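Local coordinates for protein amine oxidase (Emericella nidulans, PDB 3PGB) that probably oxidises primary amines as a copper- and topaquinone-dependent amine oxidase, the quinone cofactor being made from a tyrosine of its own chain, at residues S444-M456 / S466-V478. Numbering follows the deposited sequence.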
ATOM      1  N   SER A 444      21.845   6.218  13.456  1.00 20.60           N
ATOM      2  CA  SER A 444      21.047   5.020  13.218  1.00 20.26           C
ATOM      3  C   SER A 444      19.546   5.326  13.122  1.00 19.87           C
ATOM      4  O   SER A 444      18.804   4.536  12.560  1.00 20.21           O
ATOM      5  CB  SER A 444      21.315   3.983  14.306  1.00 20.24           C
ATOM      6  OG  SER A 444      21.492   4.600  15.565  1.00 20.36           O
ATOM      7  N   LEU A 445      19.099   6.447  13.682  1.00 19.21           N
ATOM      8  CA  LEU A 445      17.755   6.959  13.400  1.00 18.89           C
ATOM      9  C   LEU A 445      17.880   8.047  12.344  1.00 18.47           C
ATOM     10  O   LEU A 445      18.893   8.748  12.292  1.00 18.56           O
ATOM     11  CB  LEU A 445      17.100   7.558  14.643  1.00 18.76           C
ATOM     12  CG  LEU A 445      16.696   6.622  15.779  1.00 19.41           C
ATOM     13  CD1 LEU A 445      16.167   7.426  16.964  1.00 19.19           C
ATOM     14  CD2 LEU A 445      15.661   5.596  15.318  1.00 19.90           C
ATOM     15  N   CYS A 446      16.862   8.194  11.505  1.00 17.69           N
ATOM     16  CA  CYS A 446      16.805   9.343  10.616  1.00 17.20           C
ATOM     17  C   CYS A 446      15.430   9.999  10.647  1.00 16.70           C
ATOM     18  O   CYS A 446      14.414   9.359  10.947  1.00 16.72           O
ATOM     19  CB  CYS A 446      17.230   8.967   9.191  1.00 17.28           C
ATOM     20  SG  CYS A 446      16.055   8.022   8.232  1.00 17.21           S
ATOM     21  N   LEU A 447      15.428  11.298  10.372  1.00 15.91           N
ATOM     22  CA  LEU A 447      14.227  12.110  10.382  1.00 15.36           C
ATOM     23  C   LEU A 447      14.250  12.911   9.101  1.00 14.83           C
ATOM     24  O   LEU A 447      15.282  13.487   8.761  1.00 14.73           O
ATOM     25  CB  LEU A 447      14.235  13.066  11.580  1.00 15.44           C
ATOM     26  CG  LEU A 447      14.130  12.472  12.987  1.00 15.60           C
ATOM     27  CD1 LEU A 447      14.359  13.543  14.037  1.00 14.86           C
ATOM     28  CD2 LEU A 447      12.769  11.805  13.184  1.00 15.93           C
ATOM     29  N   PHE A 448      13.133  12.962   8.386  1.00 14.26           N
ATOM     30  CA  PHE A 448      13.082  13.758   7.174  1.00 14.11           C
ATOM     31  C   PHE A 448      11.680  14.026   6.665  1.00 13.99           C
ATOM     32  O   PHE A 448      10.773  13.203   6.812  1.00 13.78           O
ATOM     33  CB  PHE A 448      13.895  13.088   6.057  1.00 14.22           C
ATOM     34  CG  PHE A 448      13.416  11.712   5.697  1.00 14.34           C
ATOM     35  CD1 PHE A 448      13.846  10.604   6.409  1.00 14.50           C
ATOM     36  CD2 PHE A 448      12.533  11.525   4.640  1.00 14.35           C
ATOM     37  CE1 PHE A 448      13.409   9.332   6.076  1.00 14.31           C
ATOM     38  CE2 PHE A 448      12.092  10.255   4.305  1.00 14.49           C
ATOM     39  CZ  PHE A 448      12.530   9.158   5.023  1.00 14.20           C
ATOM     40  N   GLU A 449      11.527  15.193   6.049  1.00 13.95           N
ATOM     41  CA  GLU A 449      10.372  15.473   5.212  1.00 14.00           C
ATOM     42  C   GLU A 449      10.565  14.834   3.836  1.00 14.04           C
ATOM     43  O   GLU A 449      11.692  14.629   3.381  1.00 13.97           O
ATOM     44  CB  GLU A 449      10.171  16.975   5.050  1.00 13.94           C
ATOM     45  CG  GLU A 449       9.531  17.649   6.234  1.00 13.93           C
ATOM     46  CD  GLU A 449       8.976  19.004   5.858  1.00 14.11           C
ATOM     47  OE1 GLU A 449       9.708  19.766   5.196  1.00 14.73           O
ATOM     48  OE2 GLU A 449       7.811  19.302   6.199  1.00 12.59           O
ATOM     49  N   PHE A 450       9.459  14.525   3.176  1.00 14.20           N
ATOM     50  CA  PHE A 450       9.512  13.939   1.845  1.00 14.58           C
ATOM     51  C   PHE A 450       8.291  14.378   1.064  1.00 14.73           C
ATOM     52  O   PHE A 450       7.168  14.216   1.526  1.00 14.95           O
ATOM     53  CB  PHE A 450       9.576  12.410   1.937  1.00 14.56           C
ATOM     54  CG  PHE A 450       9.971  11.740   0.655  1.00 14.20           C
ATOM     55  CD1 PHE A 450      11.306  11.470   0.382  1.00 13.74           C
ATOM     56  CD2 PHE A 450       9.010  11.381  -0.281  1.00 14.14           C
ATOM     57  CE1 PHE A 450      11.675  10.854  -0.805  1.00 13.60           C
ATOM     58  CE2 PHE A 450       9.373  10.763  -1.473  1.00 13.19           C
ATOM     59  CZ  PHE A 450      10.702  10.497  -1.734  1.00 13.12           C
ATOM     60  N   ASP A 451       8.522  14.966  -0.106  1.00 15.18           N
ATOM     61  CA  ASP A 451       7.441  15.375  -0.997  1.00 15.39           C
ATOM     62  C   ASP A 451       7.007  14.162  -1.804  1.00 15.53           C
ATOM     63  O   ASP A 451       7.719  13.731  -2.702  1.00 15.28           O
ATOM     64  CB  ASP A 451       7.911  16.495  -1.923  1.00 15.49           C
ATOM     65  CG  ASP A 451       6.801  17.033  -2.814  1.00 15.69           C
ATOM     66  OD1 ASP A 451       7.075  17.967  -3.594  1.00 17.52           O
ATOM     67  OD2 ASP A 451       5.662  16.541  -2.746  1.00 15.35           O
ATOM     68  N   ALA A 452       5.838  13.614  -1.468  1.00 16.04           N
ATOM     69  CA  ALA A 452       5.330  12.396  -2.104  1.00 16.29           C
ATOM     70  C   ALA A 452       5.204  12.582  -3.603  1.00 16.59           C
ATOM     71  O   ALA A 452       4.940  13.691  -4.076  1.00 16.71           O
ATOM     72  CB  ALA A 452       3.989  12.013  -1.514  1.00 16.19           C
ATOM     73  N   ASP A 453       5.374  11.495  -4.350  1.00 16.85           N
ATOM     74  CA  ASP A 453       5.266  11.552  -5.808  1.00 17.14           C
ATOM     75  C   ASP A 453       3.843  11.860  -6.312  1.00 16.81           C
ATOM     76  O   ASP A 453       3.642  12.038  -7.512  1.00 17.11           O
ATOM     77  CB  ASP A 453       5.812  10.265  -6.455  1.00 17.45           C
ATOM     78  CG  ASP A 453       4.878   9.067  -6.314  1.00 19.10           C
ATOM     79  OD1 ASP A 453       4.112   8.991  -5.333  1.00 21.37           O
ATOM     80  OD2 ASP A 453       4.942   8.171  -7.189  1.00 21.77           O
ATOM     81  N   TYR A 454       2.873  11.917  -5.398  1.00 16.28           N
ATOM     82  CA  TYR A 454       1.490  12.262  -5.727  1.00 15.98           C
ATOM     83  C   TYR A 454       1.015  13.358  -4.774  1.00 15.51           C
ATOM     84  O   TYR A 454       1.441  13.396  -3.627  1.00 15.23           O
ATOM     85  CB  TYR A 454       0.587  11.018  -5.602  1.00 16.04           C
ATOM     86  CG  TYR A 454       0.446  10.487  -4.182  1.00 16.25           C
ATOM     87  CD1 TYR A 454       1.336   9.550  -3.671  1.00 16.51           C
ATOM     88  CD2 TYR A 454      -0.579  10.932  -3.350  1.00 16.31           C
ATOM     89  CE1 TYR A 454       1.206   9.067  -2.367  1.00 16.55           C
ATOM     90  CE2 TYR A 454      -0.713  10.465  -2.055  1.00 16.00           C
ATOM     91  CZ  TYR A 454       0.180   9.533  -1.568  1.00 16.21           C
ATOM     92  OH  TYR A 454       0.039   9.068  -0.282  1.00 15.45           O
ATOM     93  N   PRO A 455       0.114  14.239  -5.236  1.00 15.24           N
ATOM     94  CA  PRO A 455      -0.365  15.335  -4.402  1.00 15.12           C
ATOM     95  C   PRO A 455      -1.321  14.850  -3.320  1.00 15.05           C
ATOM     96  O   PRO A 455      -1.836  13.743  -3.409  1.00 14.94           O
ATOM     97  CB  PRO A 455      -1.106  16.225  -5.399  1.00 15.05           C
ATOM     98  CG  PRO A 455      -1.641  15.284  -6.390  1.00 14.89           C
ATOM     99  CD  PRO A 455      -0.613  14.182  -6.514  1.00 15.38           C
ATOM    100  N   MET A 456      -1.544  15.683  -2.309  1.00 14.98           N
ATOM    101  CA  MET A 456      -2.480  15.371  -1.231  1.00 15.01           C
ATOM    102  C   MET A 456      -3.933  15.399  -1.730  1.00 14.75           C
ATOM    103  O   MET A 456      -4.726  14.503  -1.426  1.00 14.70           O
ATOM    104  CB  MET A 456      -2.303  16.386  -0.090  1.00 15.30           C
ATOM    105  CG  MET A 456      -3.326  16.298   1.048  1.00 16.10           C
ATOM    106  SD  MET A 456      -2.975  14.950   2.191  1.00 17.49           S
ATOM    107  CE  MET A 456      -3.399  13.577   1.165  1.00 18.46           C
ATOM    108  N   SER A 466      -7.062  23.285  -8.919  1.00 19.26           N
ATOM    109  CA  SER A 466      -6.374  23.477  -7.654  1.00 19.15           C
ATOM    110  C   SER A 466      -5.734  22.177  -7.204  1.00 18.92           C
ATOM    111  O   SER A 466      -6.257  21.094  -7.487  1.00 18.84           O
ATOM    112  CB  SER A 466      -7.340  23.997  -6.589  1.00 19.11           C
ATOM    113  OG  SER A 466      -8.218  22.977  -6.167  1.00 19.52           O
ATOM    114  N   VAL A 467      -4.597  22.295  -6.516  1.00 18.45           N
ATOM    115  CA  VAL A 467      -3.858  21.137  -6.011  1.00 18.17           C
ATOM    116  C   VAL A 467      -3.119  21.458  -4.708  1.00 17.77           C
ATOM    117  O   VAL A 467      -2.646  22.582  -4.521  1.00 17.65           O
ATOM    118  CB  VAL A 467      -2.827  20.632  -7.038  1.00 18.18           C
ATOM    119  CG1 VAL A 467      -2.178  19.341  -6.547  1.00 18.13           C
ATOM    120  CG2 VAL A 467      -3.475  20.417  -8.394  1.00 18.01           C
ATOM    121  N   THR A 468      -3.049  20.470  -3.815  1.00 17.37           N
ATOM    122  CA  THR A 468      -2.282  20.564  -2.572  1.00 17.27           C
ATOM    123  C   THR A 468      -1.179  19.512  -2.600  1.00 17.24           C
ATOM    124  O   THR A 468      -1.428  18.357  -2.954  1.00 17.12           O
ATOM    125  CB  THR A 468      -3.164  20.297  -1.334  1.00 17.22           C
ATOM    126  OG1 THR A 468      -4.249  21.230  -1.296  1.00 17.79           O
ATOM    127  CG2 THR A 468      -2.356  20.426  -0.059  1.00 17.01           C
ATOM    128  N   LYS A 469       0.036  19.908  -2.232  1.00 17.06           N
ATOM    129  CA  LYS A 469       1.153  18.973  -2.201  1.00 17.11           C
ATOM    130  C   LYS A 469       1.014  18.016  -1.027  1.00 16.75           C
ATOM    131  O   LYS A 469       0.384  18.347  -0.028  1.00 17.00           O
ATOM    132  CB  LYS A 469       2.491  19.712  -2.098  1.00 17.48           C
ATOM    133  CG  LYS A 469       2.820  20.612  -3.284  1.00 17.91           C
ATOM    134  CD  LYS A 469       4.320  20.945  -3.350  1.00 18.93           C
ATOM    135  CE  LYS A 469       5.039  20.213  -4.484  1.00 19.74           C
ATOM    136  NZ  LYS A 469       4.856  18.738  -4.472  1.00 19.40           N
ATOM    137  N   ASN A 470       1.600  16.832  -1.163  1.00 16.39           N
ATOM    138  CA  ASN A 470       1.639  15.846  -0.085  1.00 16.26           C
ATOM    139  C   ASN A 470       3.044  15.794   0.508  1.00 15.98           C
ATOM    140  O   ASN A 470       3.877  14.957   0.125  1.00 16.10           O
ATOM    141  CB  ASN A 470       1.214  14.465  -0.607  1.00 16.26           C
ATOM    142  CG  ASN A 470       1.146  13.412   0.482  1.00 16.46           C
ATOM    143  OD1 ASN A 470       1.150  13.720   1.668  1.00 18.14           O
ATOM    144  ND2 ASN A 470       1.082  12.156   0.076  1.00 17.45           N
ATOM    145  N   VAL A 471       3.308  16.707   1.437  1.00 15.60           N
ATOM    146  CA  VAL A 471       4.575  16.729   2.153  1.00 15.48           C
ATOM    147  C   VAL A 471       4.375  16.074   3.515  1.00 15.32           C
ATOM    148  O   VAL A 471       3.524  16.513   4.295  1.00 15.45           O
ATOM    149  CB  VAL A 471       5.105  18.163   2.323  1.00 15.47           C
ATOM    150  CG1 VAL A 471       6.464  18.141   3.009  1.00 15.58           C
ATOM    151  CG2 VAL A 471       5.199  18.853   0.971  1.00 14.99           C
ATOM    152  N   TYR A 472       5.146  15.022   3.787  1.00 14.86           N
ATOM    153  CA  TYR A 472       4.997  14.247   5.016  1.00 14.73           C
ATOM    154  C   TYR A 472       6.326  14.026   5.744  1.00 14.65           C
ATOM    155  O   TYR A 472       7.395  14.128   5.139  1.00 14.34           O
ATOM    156  CB  TYR A 472       4.318  12.904   4.716  1.00 14.68           C
ATOM    157  CG  TYR A 472       5.104  11.960   3.832  1.00 14.26           C
ATOM    158  CD1 TYR A 472       5.911  10.970   4.377  1.00 13.87           C
ATOM    159  CD2 TYR A 472       5.014  12.038   2.447  1.00 14.15           C
ATOM    160  CE1 TYR A 472       6.632  10.100   3.565  1.00 13.06           C
ATOM    161  CE2 TYR A 472       5.722  11.174   1.633  1.00 13.77           C
ATOM    162  CZ  TYR A 472       6.530  10.210   2.197  1.00 13.11           C
ATOM    163  OH  TYR A 472       7.227   9.355   1.379  1.00 13.53           O
ATOM    164  N   PHE A 473       6.235  13.710   7.038  1.00 14.40           N
ATOM    165  CA  PHE A 473       7.403  13.507   7.902  1.00 14.50           C
ATOM    166  C   PHE A 473       7.594  12.030   8.253  1.00 14.31           C
ATOM    167  O   PHE A 473       6.622  11.328   8.524  1.00 14.29           O
ATOM    168  CB  PHE A 473       7.237  14.333   9.172  1.00 14.50           C
ATOM    169  CG  PHE A 473       8.433  14.328  10.068  1.00 15.27           C
ATOM    170  CD1 PHE A 473       9.492  15.188   9.831  1.00 15.99           C
ATOM    171  CD2 PHE A 473       8.490  13.484  11.167  1.00 16.26           C
ATOM    172  CE1 PHE A 473      10.602  15.194  10.665  1.00 16.58           C
ATOM    173  CE2 PHE A 473       9.593  13.482  12.005  1.00 16.60           C
ATOM    174  CZ  PHE A 473      10.653  14.340  11.755  1.00 16.89           C
ATOM    175  N   THR A 474       8.847  11.575   8.253  1.00 14.26           N
ATOM    176  CA  THR A 474       9.193  10.169   8.516  1.00 14.27           C
ATOM    177  C   THR A 474      10.261  10.035   9.593  1.00 14.31           C
ATOM    178  O   THR A 474      11.250  10.763   9.587  1.00 14.32           O
ATOM    179  CB  THR A 474       9.739   9.460   7.239  1.00 14.39           C
ATOM    180  OG1 THR A 474       8.711   9.371   6.239  1.00 14.34           O
ATOM    181  CG2 THR A 474      10.249   8.061   7.568  1.00 13.74           C
ATOM    182  N   LEU A 475      10.046   9.110  10.521  1.00 14.51           N
ATOM    183  CA  LEU A 475      11.066   8.705  11.487  1.00 14.82           C
ATOM    184  C   LEU A 475      11.383   7.267  11.167  1.00 14.93           C
ATOM    185  O   LEU A 475      10.470   6.443  11.102  1.00 15.28           O
ATOM    186  CB  LEU A 475      10.549   8.815  12.926  1.00 14.83           C
ATOM    187  CG  LEU A 475      11.386   8.160  14.044  1.00 15.26           C
ATOM    188  CD1 LEU A 475      12.869   8.522  13.948  1.00 15.31           C
ATOM    189  CD2 LEU A 475      10.847   8.539  15.416  1.00 14.74           C
ATOM    190  N   ARG A 476      12.658   6.954  10.961  1.00 14.78           N
ATOM    191  CA  ARG A 476      13.019   5.616  10.511  1.00 14.83           C
ATOM    192  C   ARG A 476      14.187   4.979  11.259  1.00 14.90           C
ATOM    193  O   ARG A 476      15.128   5.648  11.672  1.00 14.47           O
ATOM    194  CB  ARG A 476      13.315   5.647   9.017  1.00 14.76           C
ATOM    195  CG  ARG A 476      13.865   4.363   8.446  1.00 14.63           C
ATOM    196  CD  ARG A 476      13.939   4.447   6.947  1.00 15.25           C
ATOM    197  NE  ARG A 476      12.629   4.677   6.339  1.00 15.36           N
ATOM    198  CZ  ARG A 476      12.441   5.052   5.076  1.00 16.22           C
ATOM    199  NH1 ARG A 476      13.476   5.253   4.261  1.00 15.30           N
ATOM    200  NH2 ARG A 476      11.203   5.232   4.618  1.00 17.34           N
ATOM    201  N   SER A 477      14.083   3.662  11.415  1.00 15.20           N
ATOM    202  CA  SER A 477      15.136   2.831  11.969  1.00 15.46           C
ATOM    203  C   SER A 477      15.249   1.582  11.107  1.00 15.20           C
ATOM    204  O   SER A 477      14.278   1.172  10.466  1.00 15.06           O
ATOM    205  CB  SER A 477      14.808   2.437  13.407  1.00 15.52           C
ATOM    206  OG  SER A 477      15.730   1.468  13.893  1.00 17.10           O
ATOM    207  N   VAL A 478      16.439   0.993  11.085  1.00 14.79           N
ATOM    208  CA  VAL A 478      16.649  -0.273  10.409  1.00 14.64           C
ATOM    209  C   VAL A 478      17.467  -1.176  11.305  1.00 14.44           C
ATOM    210  O   VAL A 478      18.583  -0.821  11.674  1.00 14.45           O
ATOM    211  CB  VAL A 478      17.405  -0.102   9.080  1.00 14.79           C
ATOM    212  CG1 VAL A 478      17.697  -1.467   8.458  1.00 14.42           C
ATOM    213  CG2 VAL A 478      16.612   0.778   8.122  1.00 14.58           C
TER
HETATM  214  O   HOH W   1      18.787   1.996  12.767  1.00 24.19           O
HETATM  215  O   HOH W   2       3.311  15.716  -3.385  1.00  8.83           O
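The Phe448 ring carries Thr474 over one face, with Thr474 CB 3.9 Å from the ring centroid, a CH-pi contact. Its rim, at CZ, in turn lies over one face of the Arg476 guanidinium. Phe448 CG sits between its backbone N and carbonyl carbon (chi1 60°), which swings the ring across the neighbouring strand to Thr474. On the Tyr472 ring, Phe450 CB covers one face at 4.1 Å from the centroid, while Ala452 meets the edge; the Phe450 and Tyr472 rings themselves are inclined at 50°. Asn470 ND2 approaches the Tyr454 ring obliquely, 3.2 Å from Tyr454 CZ. On the sheet side bearing Leu447, an apolar patch forms: Leu447 CD2 packs 3.4 Å from Leu475 CD1 and also touches Phe473 CZ, while Glu449, farther along this face, turns to Arg337.

Cys446 with Arg476, Phe448 with Thr474 and Phe450 with Tyr472 are antiparallel hydrogen-bonded pairs, each joined by two backbone N-H...O bonds. Beyond them, Ala452 N reaches Asn470 O at 2.9 Å, and Lys469 bends back to form a salt bridge with Asp451 through NZ. A water links Asp451 OD2 and Ala452 O to Asn470 N.

This antiparallel pair belongs to the copper amine oxidase enzyme domain. Arg476 is also held by Ser489 and by Asp453 of the second subunit, and the Cys446–Cys421 disulfide ties down one end. Strands 426-434 and 486-492 flank the pair, and strand 352-359 packs against Leu445, Phe473 and Leu475.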